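Local coordinates for peroxiredoxin (PDB 5EPF), which reduces hydrogen peroxide and organic hydroperoxides to water and alcohols as a thiol-specific peroxidase of the BCP/PrxQ subfamily, protecting the cell against oxidative stress, at residues Leu119-Thr131 and Val138-Ala152. Sequence-based numbering, arbitrary orientation. Where two conformers were deposited one is given.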
loop_
_atom_site.group_PDB
_atom_site.type_symbol
_atom_site.label_atom_id
_atom_site.label_comp_id
_atom_site.label_asym_id
_atom_site.label_seq_id
_atom_site.Cartn_x
_atom_site.Cartn_y
_atom_site.Cartn_z
ATOM N N LEU A 119 -17.876 4.585 -7.404
ATOM C CA LEU A 119 -16.582 4.021 -7.060
ATOM C C LEU A 119 -16.775 3.007 -5.942
ATOM O O LEU A 119 -17.402 3.314 -4.923
ATOM C CB LEU A 119 -15.665 5.151 -6.601
ATOM C CG LEU A 119 -14.230 4.755 -6.266
ATOM C CD1 LEU A 119 -13.496 4.170 -7.487
ATOM C CD2 LEU A 119 -13.503 5.978 -5.707
ATOM N N MET A 120 -16.252 1.803 -6.132
ATOM C CA MET A 120 -16.355 0.737 -5.155
ATOM C C MET A 120 -14.999 0.496 -4.494
ATOM O O MET A 120 -13.971 1.033 -4.927
ATOM C CB MET A 120 -16.829 -0.540 -5.850
ATOM C CG MET A 120 -18.239 -0.422 -6.412
ATOM S SD MET A 120 -19.495 -0.099 -5.159
ATOM C CE MET A 120 -19.703 -1.729 -4.463
ATOM N N PRO A 121 -14.959 -0.294 -3.411
ATOM C CA PRO A 121 -13.664 -0.596 -2.777
ATOM C C PRO A 121 -12.708 -1.288 -3.739
ATOM O O PRO A 121 -13.103 -2.105 -4.581
ATOM C CB PRO A 121 -14.050 -1.525 -1.621
ATOM C CG PRO A 121 -15.445 -1.064 -1.236
ATOM C CD PRO A 121 -16.098 -0.736 -2.569
ATOM N N VAL A 122 -11.422 -0.958 -3.601
ATOM C CA VAL A 122 -10.405 -1.570 -4.465
ATOM C C VAL A 122 -10.298 -3.061 -4.186
ATOM O O VAL A 122 -10.703 -3.563 -3.131
ATOM C CB VAL A 122 -9.038 -0.894 -4.278
ATOM C CG1 VAL A 122 -9.092 0.557 -4.727
ATOM C CG2 VAL A 122 -8.535 -1.028 -2.834
ATOM N N LYS A 123 -9.703 -3.773 -5.140
ATOM C CA LYS A 123 -9.344 -5.169 -4.944
ATOM C C LYS A 123 -8.061 -5.229 -4.106
ATOM O O LYS A 123 -7.080 -4.554 -4.418
ATOM C CB LYS A 123 -9.117 -5.805 -6.320
ATOM C CG LYS A 123 -8.785 -7.274 -6.330
ATOM C CD LYS A 123 -8.716 -7.811 -7.763
ATOM C CE LYS A 123 -8.500 -9.304 -7.772
ATOM N NZ LYS A 123 -8.571 -9.845 -9.161
ATOM N N ARG A 124 -8.072 -6.023 -3.033
ATOM C CA ARG A 124 -6.955 -6.093 -2.085
ATOM C C ARG A 124 -5.697 -6.647 -2.753
ATOM O O ARG A 124 -5.664 -7.815 -3.142
ATOM C CB ARG A 124 -7.332 -6.973 -0.890
ATOM C CG ARG A 124 -6.281 -6.970 0.208
ATOM C CD ARG A 124 -6.565 -7.904 1.402
ATOM N NE ARG A 124 -7.924 -7.791 1.944
ATOM C CZ ARG A 124 -8.315 -6.945 2.897
ATOM N NH1 ARG A 124 -7.455 -6.099 3.456
ATOM N NH2 ARG A 124 -9.583 -6.942 3.309
ATOM N N THR A 125 -4.655 -5.830 -2.882
ATOM C CA THR A 125 -3.479 -6.180 -3.671
ATOM C C THR A 125 -2.301 -5.389 -3.136
ATOM O O THR A 125 -2.444 -4.198 -2.856
ATOM C CB THR A 125 -3.677 -5.800 -5.151
ATOM O OG1 THR A 125 -5.007 -6.121 -5.585
ATOM C CG2 THR A 125 -2.686 -6.504 -6.032
ATOM N N THR A 126 -1.143 -6.040 -3.019
ATOM C CA THR A 126 0.073 -5.386 -2.548
ATOM C C THR A 126 1.155 -5.433 -3.608
ATOM O O THR A 126 1.406 -6.488 -4.209
ATOM C CB THR A 126 0.553 -6.046 -1.259
ATOM O OG1 THR A 126 -0.487 -5.925 -0.277
ATOM C CG2 THR A 126 1.838 -5.426 -0.735
ATOM N N PHE A 127 1.813 -4.293 -3.809
ATOM C CA PHE A 127 2.902 -4.170 -4.776
ATOM C C PHE A 127 4.177 -3.803 -4.035
ATOM O O PHE A 127 4.218 -2.787 -3.331
ATOM C CB PHE A 127 2.561 -3.089 -5.807
ATOM C CG PHE A 127 1.312 -3.403 -6.587
ATOM C CD1 PHE A 127 1.362 -4.137 -7.763
ATOM C CD2 PHE A 127 0.064 -3.005 -6.109
ATOM C CE1 PHE A 127 0.217 -4.471 -8.462
ATOM C CE2 PHE A 127 -1.108 -3.331 -6.808
ATOM C CZ PHE A 127 -1.014 -4.060 -7.985
ATOM N N VAL A 128 5.224 -4.607 -4.204
ATOM C CA VAL A 128 6.543 -4.244 -3.688
ATOM C C VAL A 128 7.265 -3.508 -4.812
ATOM O O VAL A 128 7.484 -4.078 -5.889
ATOM C CB VAL A 128 7.330 -5.487 -3.243
ATOM C CG1 VAL A 128 8.679 -5.084 -2.677
ATOM C CG2 VAL A 128 6.537 -6.320 -2.253
ATOM N N ILE A 129 7.584 -2.233 -4.589
ATOM C CA ILE A 129 8.085 -1.337 -5.632
ATOM C C ILE A 129 9.517 -0.929 -5.300
ATOM O O ILE A 129 9.778 -0.376 -4.227
ATOM C CB ILE A 129 7.189 -0.094 -5.765
ATOM C CG1 ILE A 129 5.716 -0.498 -5.999
ATOM C CG2 ILE A 129 7.737 0.851 -6.870
ATOM C CD1 ILE A 129 4.730 0.660 -5.890
ATOM N N ASP A 130 10.448 -1.185 -6.224
ATOM C CA ASP A 130 11.839 -0.842 -5.983
ATOM C C ASP A 130 12.064 0.656 -6.235
ATOM O O ASP A 130 11.195 1.372 -6.743
ATOM C CB ASP A 130 12.744 -1.658 -6.913
ATOM C CG ASP A 130 14.135 -1.920 -6.342
ATOM O OD1 ASP A 130 14.522 -1.304 -5.319
ATOM O OD2 ASP A 130 14.838 -2.759 -6.957
ATOM N N THR A 131 13.279 1.126 -5.914
ATOM C CA THR A 131 13.578 2.557 -5.997
ATOM C C THR A 131 13.570 3.081 -7.424
ATOM O O THR A 131 13.404 4.290 -7.623
ATOM C CB THR A 131 14.906 2.898 -5.306
ATOM O OG1 THR A 131 15.968 2.144 -5.891
ATOM C CG2 THR A 131 14.830 2.590 -3.833
ATOM N N VAL A 138 4.043 -9.025 -6.299
ATOM C CA VAL A 138 2.623 -8.708 -6.182
ATOM C C VAL A 138 1.968 -9.783 -5.324
ATOM O O VAL A 138 2.145 -10.979 -5.588
ATOM C CB VAL A 138 1.919 -8.627 -7.551
ATOM C CG1 VAL A 138 0.450 -8.237 -7.372
ATOM C CG2 VAL A 138 2.634 -7.641 -8.482
ATOM N N ILE A 139 1.229 -9.361 -4.296
ATOM C CA ILE A 139 0.420 -10.259 -3.477
ATOM C C ILE A 139 -1.041 -9.931 -3.752
ATOM O O ILE A 139 -1.492 -8.812 -3.487
ATOM C CB ILE A 139 0.753 -10.160 -1.975
ATOM C CG1 ILE A 139 2.262 -10.314 -1.702
ATOM C CG2 ILE A 139 -0.070 -11.214 -1.204
ATOM C CD1 ILE A 139 3.060 -8.981 -1.646
ATOM N N SER A 140 -1.784 -10.897 -4.299
ATOM C CA SER A 140 -3.137 -10.626 -4.764
ATOM C C SER A 140 -4.204 -10.962 -3.713
ATOM O O SER A 140 -3.911 -11.396 -2.593
ATOM C CB SER A 140 -3.372 -11.321 -6.100
ATOM O OG SER A 140 -2.930 -12.659 -6.046
ATOM N N SER A 141 -5.472 -10.823 -4.121
ATOM C CA SER A 141 -6.578 -10.738 -3.168
ATOM C C SER A 141 -6.913 -12.070 -2.515
ATOM O O SER A 141 -7.585 -12.074 -1.483
ATOM C CB SER A 141 -7.816 -10.119 -3.824
ATOM O OG SER A 141 -8.312 -10.983 -4.805
ATOM N N GLU A 142 -6.447 -13.192 -3.058
ATOM C CA GLU A 142 -6.798 -14.482 -2.481
ATOM C C GLU A 142 -5.873 -14.891 -1.341
ATOM O O GLU A 142 -6.145 -15.893 -0.678
ATOM C CB GLU A 142 -6.832 -15.564 -3.565
ATOM C CG GLU A 142 -5.478 -16.065 -4.004
ATOM C CD GLU A 142 -4.817 -15.244 -5.094
ATOM O OE1 GLU A 142 -5.118 -14.042 -5.249
ATOM O OE2 GLU A 142 -3.988 -15.829 -5.824
ATOM N N PHE A 143 -4.796 -14.143 -1.089
ATOM C CA PHE A 143 -3.860 -14.483 -0.028
ATOM C C PHE A 143 -4.420 -14.103 1.350
ATOM O O PHE A 143 -5.354 -13.299 1.491
ATOM C CB PHE A 143 -2.514 -13.792 -0.278
ATOM C CG PHE A 143 -1.710 -14.437 -1.376
ATOM C CD1 PHE A 143 -0.699 -15.334 -1.065
ATOM C CD2 PHE A 143 -1.973 -14.155 -2.715
ATOM C CE1 PHE A 143 0.022 -15.961 -2.047
ATOM C CE2 PHE A 143 -1.240 -14.792 -3.736
ATOM C CZ PHE A 143 -0.246 -15.695 -3.398
ATOM N N SER A 144 -3.851 -14.712 2.387
ATOM C CA SER A 144 -4.244 -14.370 3.752
ATOM C C SER A 144 -3.867 -12.922 4.078
ATOM O O SER A 144 -3.039 -12.291 3.409
ATOM C CB SER A 144 -3.568 -15.308 4.751
ATOM O OG SER A 144 -2.216 -14.907 4.909
ATOM N N MET A 145 -4.472 -12.388 5.143
ATOM C CA MET A 145 -4.194 -11.002 5.510
ATOM C C MET A 145 -2.732 -10.801 5.896
ATOM O O MET A 145 -2.129 -9.775 5.550
ATOM C CB MET A 145 -5.111 -10.562 6.654
ATOM C CG MET A 145 -6.605 -10.579 6.321
ATOM S SD MET A 145 -7.083 -9.615 4.861
ATOM C CE MET A 145 -7.084 -10.861 3.570
ATOM N N ASP A 146 -2.143 -11.763 6.614
ATOM C CA ASP A 146 -0.751 -11.628 7.043
ATOM C C ASP A 146 0.209 -11.800 5.877
ATOM O O ASP A 146 1.319 -11.249 5.905
ATOM C CB ASP A 146 -0.376 -12.645 8.130
ATOM C CG ASP A 146 -0.972 -12.325 9.493
ATOM O OD1 ASP A 146 -1.508 -11.230 9.704
ATOM O OD2 ASP A 146 -0.883 -13.210 10.375
ATOM N N ALA A 147 -0.201 -12.553 4.846
ATOM C CA ALA A 147 0.696 -12.876 3.737
ATOM C C ALA A 147 1.143 -11.627 2.990
ATOM O O ALA A 147 2.215 -11.618 2.382
ATOM C CB ALA A 147 0.020 -13.848 2.769
ATOM N N HIS A 148 0.343 -10.564 3.000
ATOM C CA HIS A 148 0.755 -9.338 2.323
ATOM C C HIS A 148 2.074 -8.814 2.878
ATOM O O HIS A 148 3.043 -8.642 2.131
ATOM C CB HIS A 148 -0.372 -8.313 2.384
ATOM C CG HIS A 148 -1.520 -8.687 1.518
ATOM N ND1 HIS A 148 -1.617 -8.290 0.197
ATOM C CD2 HIS A 148 -2.585 -9.489 1.756
ATOM C CE1 HIS A 148 -2.717 -8.802 -0.326
ATOM N NE2 HIS A 148 -3.313 -9.545 0.595
ATOM N N ALA A 149 2.160 -8.629 4.192
ATOM C CA ALA A 149 3.420 -8.171 4.760
ATOM C C ALA A 149 4.463 -9.284 4.766
ATOM O O ALA A 149 5.644 -9.026 4.517
ATOM C CB ALA A 149 3.223 -7.592 6.155
ATOM N N ASP A 150 4.050 -10.536 5.016
ATOM C CA ASP A 150 5.033 -11.612 5.139
ATOM C C ASP A 150 5.739 -11.867 3.810
ATOM O O ASP A 150 6.967 -12.011 3.763
ATOM C CB ASP A 150 4.362 -12.906 5.619
ATOM C CG ASP A 150 3.841 -12.815 7.055
ATOM O OD1 ASP A 150 4.281 -11.934 7.822
ATOM O OD2 ASP A 150 2.964 -13.635 7.412
ATOM N N LYS A 151 4.978 -11.955 2.717
ATOM C CA LYS A 151 5.598 -12.198 1.416
ATOM C C LYS A 151 6.422 -11.004 0.973
ATOM O O LYS A 151 7.502 -11.174 0.404
ATOM C CB LYS A 151 4.549 -12.550 0.357
ATOM C CG LYS A 151 3.948 -13.909 0.551
ATOM C CD LYS A 151 2.695 -14.112 -0.275
ATOM C CE LYS A 151 2.928 -14.033 -1.783
ATOM N NZ LYS A 151 3.753 -15.156 -2.280
ATOM N N ALA A 152 5.942 -9.790 1.244
ATOM C CA ALA A 152 6.712 -8.604 0.899
ATOM C C ALA A 152 8.043 -8.593 1.633
ATOM O O ALA A 152 9.100 -8.355 1.028
ATOM C CB ALA A 152 5.913 -7.350 1.225
HETATM O O HOH W 1 -9.136 -10.157 -0.160
HETATM O O HOH W 2 -5.532 -8.842 -6.267
#
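H148 of helix 145-152 points at strand 125-129 and gives its ND1 proton to T126 OG1 at 2.7 Å, the hydroxyl lying 26° out of the imidazole plane. T126 carries OG1 anti to its carbonyl carbon (chi1 -60°), a setting that turns the oxygen to the histidine and leaves CG2 beside I139 CD1. The I139 branch CG2 lies 3.6 Å above one face of the H148 ring, offset toward its rim, so the branch of I139 covers part of that ring face. The backbones of T126 and I139 form a hydrogen-bonded antiparallel pair, joined by T126 N to I139 O (2.8 Å) and I139 N to T126 O (2.9 Å). On the other face of the sheet F127 and V138 run side by side, with V138 CG2 3.8 Å from ring atom CD1 of F127. Farther along the helix, A152 CB meets V128 CG2.

R124 reaches past the H148 ring with its CG and CD, then bends at chi3 (-48°), which brings its guanidinium across M145; the thioether SD sits over the centre of one guanidinium face, 3.5 Å from CZ. R124 NH1 forms a salt bridge with E55, and the side chain touches the active-site C52. This hairpin with a helix packed on one face is the C-terminal beta-beta-alpha unit of the thioredoxin fold, here carrying an arginine to the peroxidatic cysteine, as in other peroxiredoxins.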